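Local coordinates for protein cyclopenase asqI (PDB 5YY3) that catalyses, as a zinc-dependent cyclopenase, the conversion of 4'-methoxycyclopenin into 4'-methoxyviridicatin with loss of methyl isocyanate in aspoquinolone biosynthesis, at residues N241-F246 / Y397-Y402; Y251-I254 / H260-G263; G361-M366 / D390-R395. All blocks are in the same frame, centred on the assembly; numbering follows the deposited sequence.

Contact 1: N241-F246 / Y397-Y402; sequences NQYDDF and YKHLQY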
loop_
_atom_site.group_PDB
_atom_site.type_symbol
_atom_site.label_atom_id
_atom_site.label_comp_id
_atom_site.label_asym_id
_atom_site.label_seq_id
_atom_site.Cartn_x
_atom_site.Cartn_y
_atom_site.Cartn_z
ATOM N N ASN A 241 -22.524 15.284 6.306
ATOM C CA ASN A 241 -23.267 15.953 7.378
ATOM C C ASN A 241 -22.917 17.437 7.482
ATOM O O ASN A 241 -23.765 18.258 7.840
ATOM C CB ASN A 241 -23.018 15.261 8.719
ATOM C CG ASN A 241 -23.781 13.943 8.854
ATOM O OD1 ASN A 241 -24.843 13.765 8.260
ATOM N ND2 ASN A 241 -23.229 13.007 9.624
ATOM N N GLN A 242 -21.660 17.760 7.172
ATOM C CA GLN A 242 -21.171 19.126 7.116
ATOM C C GLN A 242 -21.112 19.572 5.643
ATOM O O GLN A 242 -20.372 19.008 4.840
ATOM C CB GLN A 242 -19.792 19.227 7.807
ATOM C CG GLN A 242 -19.764 18.653 9.250
ATOM C CD GLN A 242 -18.388 18.766 9.954
ATOM O OE1 GLN A 242 -17.387 19.192 9.355
ATOM N NE2 GLN A 242 -18.339 18.356 11.230
ATOM N N TYR A 243 -21.903 20.573 5.279
ATOM C CA TYR A 243 -22.081 20.910 3.861
ATOM C C TYR A 243 -20.921 21.737 3.279
ATOM O O TYR A 243 -20.857 21.963 2.070
ATOM C CB TYR A 243 -23.409 21.663 3.645
ATOM C CG TYR A 243 -24.654 20.869 3.965
ATOM C CD1 TYR A 243 -24.582 19.509 4.275
ATOM C CD2 TYR A 243 -25.917 21.486 3.975
ATOM C CE1 TYR A 243 -25.729 18.780 4.582
ATOM C CE2 TYR A 243 -27.072 20.765 4.280
ATOM C CZ TYR A 243 -26.966 19.412 4.576
ATOM O OH TYR A 243 -28.094 18.683 4.872
ATOM N N ASP A 244 -20.009 22.185 4.136
ATOM C CA ASP A 244 -18.801 22.862 3.683
ATOM C C ASP A 244 -17.639 21.883 3.582
ATOM O O ASP A 244 -16.477 22.253 3.735
ATOM C CB ASP A 244 -18.444 24.005 4.631
ATOM C CG ASP A 244 -18.262 23.528 6.063
ATOM O OD1 ASP A 244 -18.743 22.411 6.380
ATOM O OD2 ASP A 244 -17.656 24.268 6.875
ATOM N N ASP A 245 -17.956 20.623 3.325
ATOM C CA ASP A 245 -16.931 19.593 3.333
ATOM C C ASP A 245 -16.223 19.494 1.983
ATOM O O ASP A 245 -16.690 20.018 0.960
ATOM C CB ASP A 245 -17.536 18.240 3.709
ATOM C CG ASP A 245 -16.522 17.286 4.308
ATOM O OD1 ASP A 245 -15.314 17.626 4.303
ATOM O OD2 ASP A 245 -16.935 16.192 4.771
ATOM N N PHE A 246 -15.081 18.818 2.002
ATOM C CA PHE A 246 -14.342 18.561 0.793
ATOM C C PHE A 246 -14.601 17.143 0.314
ATOM O O PHE A 246 -14.844 16.251 1.109
ATOM C CB PHE A 246 -12.849 18.770 1.027
ATOM C CG PHE A 246 -12.461 20.204 1.287
ATOM C CD1 PHE A 246 -12.223 21.075 0.234
ATOM C CD2 PHE A 246 -12.275 20.662 2.579
ATOM C CE1 PHE A 246 -11.845 22.399 0.463
ATOM C CE2 PHE A 246 -11.883 21.980 2.821
ATOM C CZ PHE A 246 -11.672 22.848 1.761
ATOM N N TYR A 397 -26.078 9.794 0.469
ATOM C CA TYR A 397 -26.958 8.714 0.948
ATOM C C TYR A 397 -26.711 8.421 2.431
ATOM O O TYR A 397 -27.655 8.176 3.180
ATOM C CB TYR A 397 -26.770 7.424 0.148
ATOM C CG TYR A 397 -27.005 7.512 -1.355
ATOM C CD1 TYR A 397 -27.824 8.493 -1.914
ATOM C CD2 TYR A 397 -26.389 6.606 -2.213
ATOM C CE1 TYR A 397 -28.030 8.554 -3.304
ATOM C CE2 TYR A 397 -26.585 6.661 -3.591
ATOM C CZ TYR A 397 -27.405 7.635 -4.132
ATOM O OH TYR A 397 -27.587 7.678 -5.498
ATOM N N LYS A 398 -25.457 8.460 2.876
ATOM C CA LYS A 398 -25.223 8.192 4.296
ATOM C C LYS A 398 -25.717 9.365 5.151
ATOM O O LYS A 398 -26.110 9.165 6.301
ATOM C CB LYS A 398 -23.751 7.894 4.604
ATOM C CG LYS A 398 -23.558 7.470 6.069
ATOM C CD LYS A 398 -22.233 6.775 6.321
ATOM C CE LYS A 398 -21.958 6.635 7.819
ATOM N NZ LYS A 398 -20.584 6.074 8.098
ATOM N N HIS A 399 -25.729 10.576 4.588
ATOM C CA HIS A 399 -26.354 11.714 5.274
ATOM C C HIS A 399 -27.850 11.499 5.427
ATOM O O HIS A 399 -28.383 11.688 6.512
ATOM C CB HIS A 399 -26.107 13.027 4.533
ATOM C CG HIS A 399 -26.806 14.205 5.144
ATOM N ND1 HIS A 399 -26.636 14.576 6.463
ATOM C CD2 HIS A 399 -27.667 15.105 4.611
ATOM C CE1 HIS A 399 -27.361 15.647 6.718
ATOM N NE2 HIS A 399 -27.995 15.990 5.611
ATOM N N LEU A 400 -28.530 11.131 4.340
ATOM C CA LEU A 400 -29.936 10.713 4.432
ATOM C C LEU A 400 -30.129 9.676 5.537
ATOM O O LEU A 400 -31.060 9.777 6.343
ATOM C CB LEU A 400 -30.432 10.135 3.095
ATOM C CG LEU A 400 -30.375 11.113 1.925
ATOM C CD1 LEU A 400 -30.827 10.437 0.646
ATOM C CD2 LEU A 400 -31.242 12.332 2.233
ATOM N N GLN A 401 -29.235 8.683 5.584
ATOM C CA GLN A 401 -29.341 7.629 6.595
ATOM C C GLN A 401 -29.302 8.209 8.017
ATOM O O GLN A 401 -29.910 7.652 8.944
ATOM C CB GLN A 401 -28.226 6.598 6.425
ATOM C CG GLN A 401 -28.400 5.353 7.290
ATOM C CD GLN A 401 -27.109 4.551 7.432
ATOM O OE1 GLN A 401 -26.082 5.073 7.891
ATOM N NE2 GLN A 401 -27.154 3.274 7.039
ATOM N N TYR A 402 -28.600 9.329 8.185
ATOM C CA TYR A 402 -28.476 9.963 9.503
ATOM C C TYR A 402 -29.844 10.377 10.055
ATOM O O TYR A 402 -30.126 10.200 11.248
ATOM C CB TYR A 402 -27.526 11.170 9.434
ATOM C CG TYR A 402 -27.378 11.923 10.734
ATOM C CD1 TYR A 402 -27.095 11.254 11.914
ATOM C CD2 TYR A 402 -27.500 13.311 10.777
ATOM C CE1 TYR A 402 -26.962 11.931 13.118
ATOM C CE2 TYR A 402 -27.361 14.011 11.974
ATOM C CZ TYR A 402 -27.092 13.315 13.143
ATOM O OH TYR A 402 -26.944 13.989 14.338
#

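Contact 2: Y251-I254 / H260-G263; sequences YAPI and HYGG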
loop_
_atom_site.group_PDB
_atom_site.type_symbol
_atom_site.label_atom_id
_atom_site.label_comp_id
_atom_site.label_asym_id
_atom_site.label_seq_id
_atom_site.Cartn_x
_atom_site.Cartn_y
_atom_site.Cartn_z
ATOM N N TYR A 251 -13.320 12.463 -8.848
ATOM C CA TYR A 251 -14.003 11.372 -9.502
ATOM C C TYR A 251 -13.976 11.532 -11.002
ATOM O O TYR A 251 -14.168 12.635 -11.518
ATOM C CB TYR A 251 -15.454 11.292 -9.000
ATOM C CG TYR A 251 -16.363 10.443 -9.855
ATOM C CD1 TYR A 251 -16.221 9.064 -9.884
ATOM C CD2 TYR A 251 -17.372 11.016 -10.619
ATOM C CE1 TYR A 251 -17.050 8.278 -10.645
ATOM C CE2 TYR A 251 -18.217 10.229 -11.389
ATOM C CZ TYR A 251 -18.043 8.859 -11.393
ATOM O OH TYR A 251 -18.848 8.050 -12.154
ATOM N N ALA A 252 -13.766 10.427 -11.703
ATOM C CA ALA A 252 -13.858 10.432 -13.149
ATOM C C ALA A 252 -14.711 9.264 -13.618
ATOM O O ALA A 252 -14.394 8.116 -13.313
ATOM C CB ALA A 252 -12.466 10.361 -13.762
ATOM N N PRO A 253 -15.789 9.544 -14.372
ATOM C CA PRO A 253 -16.638 8.453 -14.876
ATOM C C PRO A 253 -15.805 7.458 -15.700
ATOM O O PRO A 253 -14.776 7.885 -16.232
ATOM C CB PRO A 253 -17.678 9.182 -15.745
ATOM C CG PRO A 253 -17.637 10.593 -15.318
ATOM C CD PRO A 253 -16.240 10.860 -14.847
ATOM N N ILE A 254 -16.204 6.185 -15.786
ATOM C CA ILE A 254 -15.426 5.237 -16.596
ATOM C C ILE A 254 -15.346 5.732 -18.020
ATOM O O ILE A 254 -16.341 6.216 -18.577
ATOM C CB ILE A 254 -15.992 3.822 -16.664
ATOM C CG1 ILE A 254 -16.872 3.512 -15.482
ATOM C CG2 ILE A 254 -14.854 2.803 -16.785
ATOM C CD1 ILE A 254 -17.297 2.115 -15.546
ATOM N N HIS A 260 -19.930 11.972 -22.365
ATOM C CA HIS A 260 -21.258 12.555 -22.185
ATOM C C HIS A 260 -21.367 13.400 -20.941
ATOM O O HIS A 260 -22.193 14.302 -20.893
ATOM C CB HIS A 260 -22.327 11.463 -22.148
ATOM C CG HIS A 260 -22.249 10.511 -23.295
ATOM N ND1 HIS A 260 -22.920 10.714 -24.478
ATOM C CD2 HIS A 260 -21.606 9.317 -23.428
ATOM C CE1 HIS A 260 -22.674 9.712 -25.305
ATOM N NE2 HIS A 260 -21.887 8.846 -24.683
ATOM N N TYR A 261 -20.565 13.091 -19.925
ATOM C CA TYR A 261 -20.461 13.961 -18.754
ATOM C C TYR A 261 -19.133 13.760 -18.035
ATOM O O TYR A 261 -18.466 12.735 -18.211
ATOM C CB TYR A 261 -21.617 13.731 -17.790
ATOM C CG TYR A 261 -21.638 12.383 -17.084
ATOM C CD1 TYR A 261 -22.210 11.267 -17.685
ATOM C CD2 TYR A 261 -21.126 12.243 -15.798
ATOM C CE1 TYR A 261 -22.253 10.048 -17.040
ATOM C CE2 TYR A 261 -21.166 11.030 -15.141
ATOM C CZ TYR A 261 -21.732 9.934 -15.764
ATOM O OH TYR A 261 -21.776 8.729 -15.098
ATOM N N GLY A 262 -18.748 14.750 -17.234
ATOM C CA GLY A 262 -17.470 14.724 -16.554
ATOM C C GLY A 262 -17.585 14.463 -15.064
ATOM O O GLY A 262 -18.680 14.285 -14.517
ATOM N N GLY A 263 -16.435 14.428 -14.404
ATOM C CA GLY A 263 -16.395 14.291 -12.965
ATOM C C GLY A 263 -16.041 15.610 -12.309
ATOM O O GLY A 263 -16.570 16.656 -12.668
HETATM O O HOH W 1 -21.658 8.918 -12.423
#

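Contact 3: G361-M366 / D390-R395; sequences GKFAEM and DPCFWR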
loop_
_atom_site.group_PDB
_atom_site.type_symbol
_atom_site.label_atom_id
_atom_site.label_comp_id
_atom_site.label_asym_id
_atom_site.label_seq_id
_atom_site.Cartn_x
_atom_site.Cartn_y
_atom_site.Cartn_z
ATOM N N GLY A 361 -28.816 18.435 -6.386
ATOM C CA GLY A 361 -28.604 19.559 -7.286
ATOM C C GLY A 361 -27.293 20.293 -7.060
ATOM O O GLY A 361 -26.665 20.762 -8.017
ATOM N N LYS A 362 -26.862 20.377 -5.805
ATOM C CA LYS A 362 -25.593 21.026 -5.491
ATOM C C LYS A 362 -24.394 20.196 -5.974
ATOM O O LYS A 362 -23.379 20.762 -6.373
ATOM C CB LYS A 362 -25.488 21.295 -3.990
ATOM C CG LYS A 362 -26.583 22.224 -3.450
ATOM C CD LYS A 362 -26.442 23.665 -4.001
ATOM C CE LYS A 362 -25.339 24.417 -3.274
ATOM N NZ LYS A 362 -25.089 25.794 -3.805
ATOM N N PHE A 363 -24.499 18.864 -5.950
ATOM C CA PHE A 363 -23.423 18.039 -6.498
ATOM C C PHE A 363 -23.373 18.173 -8.021
ATOM O O PHE A 363 -22.302 18.179 -8.611
ATOM C CB PHE A 363 -23.579 16.566 -6.095
ATOM C CG PHE A 363 -23.386 16.314 -4.623
ATOM C CD1 PHE A 363 -22.116 16.315 -4.064
ATOM C CD2 PHE A 363 -24.480 16.063 -3.800
ATOM C CE1 PHE A 363 -21.943 16.073 -2.699
ATOM C CE2 PHE A 363 -24.318 15.835 -2.446
ATOM C CZ PHE A 363 -23.047 15.845 -1.892
ATOM N N ALA A 364 -24.532 18.277 -8.660
ATOM C CA ALA A 364 -24.570 18.538 -10.095
ATOM C C ALA A 364 -23.921 19.886 -10.389
ATOM O O ALA A 364 -23.143 20.028 -11.325
ATOM C CB ALA A 364 -26.005 18.507 -10.611
ATOM N N GLU A 365 -24.235 20.868 -9.557
ATOM C CA GLU A 365 -23.746 22.226 -9.748
ATOM C C GLU A 365 -22.234 22.281 -9.529
ATOM O O GLU A 365 -21.503 22.924 -10.288
ATOM C CB GLU A 365 -24.481 23.183 -8.797
ATOM C CG GLU A 365 -23.933 24.582 -8.780
ATOM C CD GLU A 365 -24.546 25.434 -7.686
ATOM O OE1 GLU A 365 -24.471 25.050 -6.494
ATOM O OE2 GLU A 365 -25.114 26.489 -8.028
ATOM N N MET A 366 -21.767 21.585 -8.499
ATOM C CA MET A 366 -20.325 21.449 -8.242
ATOM C C MET A 366 -19.561 20.840 -9.421
ATOM O O MET A 366 -18.438 21.237 -9.717
ATOM C CB MET A 366 -20.095 20.593 -6.992
ATOM C CG MET A 366 -18.666 20.079 -6.844
ATOM S SD MET A 366 -18.615 18.511 -5.957
ATOM C CE MET A 366 -19.390 18.996 -4.439
ATOM N N ASP A 390 -20.912 7.423 -8.537
ATOM C CA ASP A 390 -20.139 8.533 -7.975
ATOM C C ASP A 390 -20.037 8.460 -6.439
ATOM O O ASP A 390 -21.056 8.382 -5.755
ATOM C CB ASP A 390 -20.802 9.837 -8.412
ATOM C CG ASP A 390 -19.924 11.056 -8.204
ATOM O OD1 ASP A 390 -19.071 11.043 -7.286
ATOM O OD2 ASP A 390 -20.125 12.041 -8.960
ATOM N N PRO A 391 -18.808 8.476 -5.894
ATOM C CA PRO A 391 -18.666 8.384 -4.433
ATOM C C PRO A 391 -19.292 9.556 -3.679
ATOM O O PRO A 391 -19.641 9.384 -2.503
ATOM C CB PRO A 391 -17.145 8.367 -4.222
ATOM C CG PRO A 391 -16.593 7.857 -5.509
ATOM C CD PRO A 391 -17.497 8.462 -6.572
ATOM N N CYS A 392 -19.446 10.725 -4.300
ATOM C CA CYS A 392 -20.066 11.821 -3.546
ATOM C C CYS A 392 -21.526 11.493 -3.191
ATOM O O CYS A 392 -22.025 11.926 -2.153
ATOM C CB CYS A 392 -19.976 13.159 -4.298
ATOM S SG CYS A 392 -21.021 13.378 -5.754
ATOM N N PHE A 393 -22.215 10.713 -4.018
ATOM C CA PHE A 393 -23.613 10.441 -3.710
ATOM C C PHE A 393 -23.753 9.454 -2.558
ATOM O O PHE A 393 -24.752 9.468 -1.841
ATOM C CB PHE A 393 -24.357 9.947 -4.947
ATOM C CG PHE A 393 -24.570 11.028 -5.979
ATOM C CD1 PHE A 393 -23.725 11.147 -7.077
ATOM C CD2 PHE A 393 -25.557 11.977 -5.806
ATOM C CE1 PHE A 393 -23.911 12.150 -8.012
ATOM C CE2 PHE A 393 -25.741 13.001 -6.737
ATOM C CZ PHE A 393 -24.923 13.083 -7.836
ATOM N N TRP A 394 -22.743 8.609 -2.365
ATOM C CA TRP A 394 -22.777 7.668 -1.256
ATOM C C TRP A 394 -22.589 8.449 0.015
ATOM O O TRP A 394 -23.143 8.087 1.052
ATOM C CB TRP A 394 -21.724 6.555 -1.430
ATOM C CG TRP A 394 -22.172 5.621 -2.504
ATOM C CD1 TRP A 394 -21.841 5.673 -3.823
ATOM C CD2 TRP A 394 -23.125 4.556 -2.370
ATOM N NE1 TRP A 394 -22.495 4.678 -4.517
ATOM C CE2 TRP A 394 -23.289 3.978 -3.643
ATOM C CE3 TRP A 394 -23.837 4.020 -1.288
ATOM C CZ2 TRP A 394 -24.140 2.896 -3.866
ATOM C CZ3 TRP A 394 -24.672 2.949 -1.508
ATOM C CH2 TRP A 394 -24.814 2.390 -2.789
ATOM N N ARG A 395 -21.864 9.562 -0.066
ATOM C CA ARG A 395 -21.707 10.407 1.114
ATOM C C ARG A 395 -23.032 11.132 1.406
ATOM O O ARG A 395 -23.402 11.319 2.567
ATOM C CB ARG A 395 -20.543 11.393 0.939
ATOM C CG ARG A 395 -19.183 10.694 0.701
ATOM C CD ARG A 395 -17.986 11.640 0.952
ATOM N NE ARG A 395 -18.239 12.369 2.181
ATOM C CZ ARG A 395 -17.579 13.450 2.569
ATOM N NH1 ARG A 395 -16.578 13.926 1.825
ATOM N NH2 ARG A 395 -17.930 14.048 3.709
#

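Contact 1: N241-F246 / Y397-Y402
Tyr243 meets His399 almost perpendicularly: the phenol comes in edge-first over a face of the imidazole, with the two ring planes at 88° and the centroids 5.4 Å apart. This offset edge-to-face (T-shaped) pair is tied by a hydrogen bond of 2.8 Å between Tyr243 OH and His399 NE2, in which either atom could be the donor. The hydroxyl meets NE2 from above the imidazole plane, on the side where Tyr243 CE1 lies, while NE2 itself is in the plane of the phenol ring. A tyrosine suits the place because the same side chain offers a ring edge for packing and a hydroxyl for the imidazole.

His399 reaches out from its helix with CG anti to the backbone N (chi1 176°), which carries the ring across to the loop and places its two nitrogens before different partners. On the ND1 side stands the amide of Asn241. Asn241 OD1 lies 2.7 Å from His399 ND1, close to the imidazole plane, but the modelled amide is probably reversed; turned back, it may make a hydrogen bond here. Amide and imidazole planes are inclined by 68°. The end of the Asn241 amide also lies near the Tyr402 ring, one helical turn on.

In the helical domain of the tyrosinase and hemocyanin fold, this joins helix 391-410 to the long loop between helices 210-231 and 288-304. The loop makes a type I beta turn from Gln242 to Asp245, and Tyr243, in the turn, is buried, with Arg295 of helix 288-304 making a cation-pi contact with its ring. The His399 side chain is about 10 Å from that of the zinc ligand His218. Within the turn, Asp244 forms a salt bridge with Arg405 of the second subunit.

Contact 2: Y251-I254 / H260-G263
A short loop closes on itself here near the surface, through Pro253 against Tyr261 and Tyr251 against Gly263, within the long excursion that separates helices 210-231 and 288-304. No direct hydrogen bond links the two segments; van der Waals packing, a CA-H...O contact and one water do the joining. Pro253 is the one buried residue among those that touch: its CG reaches Tyr261 CE2 at 3.6 Å, meeting the ring obliquely, and CD lies 3.6 Å from Gly263 N. The rigid, apolar pyrrolidine fits the corner formed by the Tyr261 ring and the Gly262-Gly263 backbone, and Pro253 N lies over one face of the Tyr251 ring, toward its rim. With chi1 at 68°, Tyr261 folds its ring up beside the proline. The two hydroxyls, 4.2 Å apart, are too far for a direct hydrogen bond, and one water bridges them, 3.0 Å from Tyr251 OH and 2.7 Å from Tyr261 OH. At the other end Gly263 CA approaches Tyr251 O to 3.1 Å with an angle of 156° at the hydrogen. Having no side chain, glycine can present a CA hydrogen where a CB would otherwise face this carbonyl. Ala252 packs on Phe649 of the third subunit. Tyr251 lies on Asp390 at the start of helix 391-410, Gly263 O accepts from Arg369 just past helix 355-367, and Ile254 touches Asp178 between helices 174-177 and 180-193.

Contact 3: G361-M366 / D390-R395
Phe363 meets Cys392 and Phe393 where helix 355-367 packs against the first turn of helix 391-410, a buried helix-helix contact in the hemocyanin-type helical domain. The aromatic and sulfur contacts dominate. Cys392 SG lies 4.3 Å from the centroid of the Phe363 ring, 40° off its normal, an oblique sulfur-aromatic contact whose nearest ring atom is Phe363 CD1 at 3.6 Å. The first side-chain torsion of Cys392 also sets SG over one face of the Phe393 ring, toward its rim, so the small polarisable sulfur serves two aromatic rings at once. The rings themselves are inclined at 52° with centroids 5.6 Å apart, neither stacked nor edge-to-face. Phe393 CZ reaches back to Phe363 CB at 4.1 Å. Phe393 is close to the metal site, its side chain about 8 Å from those of the zinc ligands His186 and His218, while Trp270 meets the Phe363 ring edge-to-face.

Charged contacts lie to the side of this apolar patch. Lys362 NZ forms a salt bridge with Glu365 OE1, on the syn lone pair, and also donates to the backbone oxygens of Tyr271 and Ile286, so three acceptors grip a buried ammonium group.

Asp390 is the N-cap of helix 391-410, a position suited to aspartate because its short carboxylate can receive an amide of the first turn, which has no preceding helical carbonyl to bond. Two donors grip the capping oxygen, OD1: Tyr264 OH is one, and the other is Cys392 N, which donates to Asp390 OD1 over 3.0 Å at 165°, arriving from above the carboxylate plane.

How the contacts relate
All three contacts belong to the helical, metal-binding domain. Contacts 1 and 3 share helix 391-410, contact 3 using its start and contact 1 the next turns, with centres about 10 Å apart. Asp245 and Phe246 of contact 1 hold Arg395 of contact 3, by a salt bridge and a probable hydrogen bond. The centre of contact 2 is about 12 Å from that of contact 3 and 22 Å from that of contact 1. Along the chain contacts 2 and 3 follow one another inside the loop closed by contact 1. Contacts 1 and 3 join the 232-287 loop and helix 355-367 to helix 391-410 beside the zinc site, while contact 2 closes the loop on itself and Tyr251 packs against the start of that helix.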